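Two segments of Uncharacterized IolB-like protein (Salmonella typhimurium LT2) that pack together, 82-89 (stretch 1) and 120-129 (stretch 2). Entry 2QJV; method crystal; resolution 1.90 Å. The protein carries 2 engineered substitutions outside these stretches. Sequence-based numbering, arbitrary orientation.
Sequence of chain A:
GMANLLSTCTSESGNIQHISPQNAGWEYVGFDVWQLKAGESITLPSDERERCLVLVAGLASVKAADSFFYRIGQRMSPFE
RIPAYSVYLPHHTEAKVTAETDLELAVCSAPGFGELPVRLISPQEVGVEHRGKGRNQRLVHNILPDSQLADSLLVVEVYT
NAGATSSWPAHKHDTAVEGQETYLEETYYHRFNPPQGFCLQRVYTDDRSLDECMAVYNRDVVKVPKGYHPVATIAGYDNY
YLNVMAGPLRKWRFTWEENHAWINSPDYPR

Stretch 1 (82-89) IPAYSVYL
Stretch 2 (120-129) LISPQEVGVE

Proline, which cannot donate a backbone hydrogen bond, often takes over where a β pairing ends, and the contact between residues 82-89 and 120-129 of this IolB-like protein is a compact example. At its apolar centre lie Pro83, Tyr85 and Pro123. The CD atom of Pro123 sits over one face of the Tyr85 ring, 3.4 Å from the ring centroid and only 10° off the normal, a CH-π contact in which a C-H group polarized by the neighbouring proline nitrogen meets the electron-rich face. Tyr85 reaches this position with chi1 of -76° (m) and chi2 of 73°: its CA-to-CB bond points sideways, but the end of the ring comes nearer to the second stretch.

Pro83, with phi/psi of -61/145 and a C-gamma exo ring, directs its CB toward the other stretch. Its CB packs 4.0 Å from CB of Pro123 and 3.9 Å from CB of Val126, while Pro83 CG lies 3.9 Å from CG2 of Val128. Both valines hold chi1 near 174° (t), and both point toward the first stretch. Pro123, also C-gamma exo, opens a 3-10 segment spanning 123-125 with phi/psi of -49/-34; the turn is fastened by Glu125 N to Ser122 O at 2.8 Å and Val126 N to Pro123 O at 3.2 Å. It returns the chain to extended geometry by 127-129, so that Val126 and Val128 can reach Pro83.

Beyond this cluster the backbones run antiparallel. Ser86 (-142/159) and Ile121 (-114/92) form a hydrogen-bonded pair with CA atoms 5.0 Å apart: Ser86 N donates to Ile121 O at 3.1 Å and Ile121 N to Ser86 O at 2.8 Å, the latter the straighter bond at 168° against 153°. Val87 (-128/123) and Leu120 (-79/137) follow as a non-hydrogen-bonded pair, CA to CA 4.6 Å. Side chains alternate accordingly. Val87 (t) and Leu120 (t, p) share one face, with Val87 CG2 4.0 Å from Leu120 CD1; the same CD1 lies 4.3 Å from Tyr85 CD2, at the ring edge. Ser86 (m) and Ile121 (m, t) occupy the other face, CB to CB 4.2 Å, and Ile121 CD1 extends to 4.3 Å from Tyr88 CB.

Water continues the bonding where direct pairing stops. Water 1 donates to Ala84 O at 2.8 Å and Ile121 O at 2.9 Å and accepts from Ser86 OG at 2.7 Å, thereby linking two carbonyls that cannot bond each other. At the polar edge, water 2 joins Tyr85 OH, at 2.7 Å, to Gln124 OE1, to which it donates at 2.6 Å; the tyrosine thus offers its ring face to proline and its hydroxyl to solvent. Gln124 (m, p, chi3 49°) points its CB away, yet its end returns nearer. Glu125 (m, p, chi3 57°) folds back within its own stretch, where its OE1 accepts from Ser122 N at 3.0 Å. Together the two stretches bury 529 Å².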

# COMPACT_ATOMS: atom_id res chain seq x y z
N ILE A 82 -0.01 -38.02 -15.38
CA ILE A 82 -0.06 -39.34 -14.76
C ILE A 82 0.26 -39.12 -13.28
O ILE A 82 0.99 -38.15 -12.94
CB ILE A 82 0.85 -40.41 -15.49
CG1 ILE A 82 2.36 -40.08 -15.32
CG2 ILE A 82 0.41 -40.62 -16.97
CD1 ILE A 82 3.30 -41.14 -15.94
N PRO A 83 -0.33 -39.94 -12.38
CA PRO A 83 -0.11 -39.64 -10.97
C PRO A 83 1.36 -39.69 -10.49
O PRO A 83 2.16 -40.47 -10.99
CB PRO A 83 -0.96 -40.70 -10.24
CG PRO A 83 -2.00 -41.10 -11.23
CD PRO A 83 -1.30 -41.05 -12.55
N ALA A 84 1.67 -38.80 -9.55
CA ALA A 84 2.97 -38.77 -8.89
C ALA A 84 3.13 -39.99 -7.97
O ALA A 84 2.14 -40.63 -7.55
CB ALA A 84 3.12 -37.51 -8.08
N TYR A 85 4.40 -40.35 -7.74
CA TYR A 85 4.78 -41.18 -6.63
C TYR A 85 5.02 -40.23 -5.44
O TYR A 85 5.58 -39.14 -5.60
CB TYR A 85 6.06 -41.98 -6.88
CG TYR A 85 5.89 -43.17 -7.77
CD1 TYR A 85 5.68 -43.02 -9.14
CD2 TYR A 85 5.98 -44.46 -7.25
CE1 TYR A 85 5.54 -44.14 -9.97
CE2 TYR A 85 5.87 -45.57 -8.06
CZ TYR A 85 5.65 -45.41 -9.42
OH TYR A 85 5.49 -46.53 -10.20
N SER A 86 4.63 -40.69 -4.25
CA SER A 86 4.82 -39.96 -3.01
C SER A 86 5.18 -40.94 -1.90
O SER A 86 4.92 -42.15 -1.99
CB SER A 86 3.55 -39.18 -2.60
OG SER A 86 3.10 -38.40 -3.69
N VAL A 87 5.81 -40.42 -0.85
CA VAL A 87 6.11 -41.20 0.35
C VAL A 87 5.60 -40.46 1.58
O VAL A 87 5.92 -39.27 1.78
CB VAL A 87 7.61 -41.49 0.54
CG1 VAL A 87 7.83 -42.23 1.90
CG2 VAL A 87 8.13 -42.27 -0.67
N TYR A 88 4.74 -41.14 2.35
CA TYR A 88 4.25 -40.63 3.62
C TYR A 88 5.26 -40.94 4.73
O TYR A 88 5.69 -42.09 4.89
CB TYR A 88 2.84 -41.19 3.98
CG TYR A 88 2.47 -40.80 5.40
CD1 TYR A 88 1.97 -39.52 5.69
CD2 TYR A 88 2.72 -41.66 6.48
CE1 TYR A 88 1.69 -39.16 7.00
CE2 TYR A 88 2.45 -41.29 7.79
CZ TYR A 88 1.94 -40.04 8.03
OH TYR A 88 1.68 -39.67 9.33
N LEU A 89 5.64 -39.92 5.51
CA LEU A 89 6.53 -40.06 6.65
C LEU A 89 5.83 -39.58 7.91
O LEU A 89 5.41 -38.44 7.96
CB LEU A 89 7.83 -39.26 6.48
CG LEU A 89 8.73 -39.43 5.28
CD1 LEU A 89 9.90 -38.42 5.36
CD2 LEU A 89 9.18 -40.91 5.22
N LEU A 120 4.63 -46.00 0.99
CA LEU A 120 4.61 -45.53 -0.36
C LEU A 120 3.16 -45.24 -0.78
O LEU A 120 2.25 -46.00 -0.46
CB LEU A 120 5.15 -46.60 -1.32
CG LEU A 120 5.36 -46.21 -2.80
CD1 LEU A 120 6.43 -45.09 -2.98
CD2 LEU A 120 5.72 -47.45 -3.63
N ILE A 121 2.97 -44.12 -1.46
CA ILE A 121 1.69 -43.82 -2.12
C ILE A 121 2.04 -43.83 -3.61
O ILE A 121 2.45 -42.83 -4.19
CB ILE A 121 1.03 -42.48 -1.71
CG1 ILE A 121 0.91 -42.34 -0.18
CG2 ILE A 121 -0.36 -42.35 -2.44
CD1 ILE A 121 0.57 -40.92 0.29
N SER A 122 1.88 -44.99 -4.22
CA SER A 122 2.17 -45.16 -5.63
C SER A 122 0.98 -44.68 -6.48
O SER A 122 -0.10 -44.42 -5.94
CB SER A 122 2.50 -46.62 -5.93
OG SER A 122 1.35 -47.42 -5.98
N PRO A 123 1.17 -44.53 -7.80
CA PRO A 123 0.06 -44.14 -8.67
C PRO A 123 -1.23 -44.97 -8.47
O PRO A 123 -2.32 -44.42 -8.57
CB PRO A 123 0.64 -44.36 -10.08
CG PRO A 123 2.05 -44.02 -9.91
CD PRO A 123 2.43 -44.60 -8.56
N GLN A 124 -1.07 -46.26 -8.16
CA GLN A 124 -2.17 -47.18 -7.90
C GLN A 124 -2.98 -46.82 -6.62
O GLN A 124 -4.10 -47.25 -6.49
CB GLN A 124 -1.65 -48.65 -7.83
CG GLN A 124 -1.15 -49.21 -9.18
CD GLN A 124 0.07 -48.49 -9.77
OE1 GLN A 124 1.10 -48.24 -9.10
NE2 GLN A 124 -0.03 -48.16 -11.07
N GLU A 125 -2.40 -46.06 -5.71
CA GLU A 125 -3.11 -45.61 -4.50
C GLU A 125 -3.64 -44.17 -4.61
O GLU A 125 -4.19 -43.67 -3.65
CB GLU A 125 -2.23 -45.71 -3.24
CG GLU A 125 -2.03 -47.14 -2.70
CD GLU A 125 -0.94 -47.87 -3.39
OE1 GLU A 125 0.21 -47.35 -3.37
OE2 GLU A 125 -1.21 -48.97 -3.92
N VAL A 126 -3.45 -43.52 -5.76
CA VAL A 126 -3.90 -42.14 -6.00
C VAL A 126 -5.27 -42.18 -6.66
O VAL A 126 -5.41 -42.81 -7.71
CB VAL A 126 -2.92 -41.37 -6.92
CG1 VAL A 126 -3.46 -39.97 -7.28
CG2 VAL A 126 -1.51 -41.32 -6.31
N GLY A 127 -6.28 -41.55 -6.07
CA GLY A 127 -7.59 -41.48 -6.68
C GLY A 127 -7.60 -40.46 -7.83
O GLY A 127 -7.25 -39.31 -7.61
N VAL A 128 -7.96 -40.91 -9.03
CA VAL A 128 -8.01 -40.09 -10.24
C VAL A 128 -9.46 -39.76 -10.52
O VAL A 128 -10.31 -40.65 -10.53
CB VAL A 128 -7.37 -40.80 -11.45
CG1 VAL A 128 -7.59 -40.00 -12.74
CG2 VAL A 128 -5.86 -41.10 -11.20
N GLU A 129 -9.77 -38.48 -10.70
CA GLU A 129 -11.13 -38.03 -11.01
C GLU A 129 -11.11 -36.79 -11.89
O GLU A 129 -10.15 -36.02 -11.91
CB GLU A 129 -11.96 -37.80 -9.73
CG GLU A 129 -11.36 -36.81 -8.77
CD GLU A 129 -12.27 -36.47 -7.56
OE1 GLU A 129 -13.44 -36.94 -7.52
OE2 GLU A 129 -11.81 -35.72 -6.65
O HOH W 1 1.45 -40.17 -4.92
O HOH W 2 3.64 -48.42 -9.52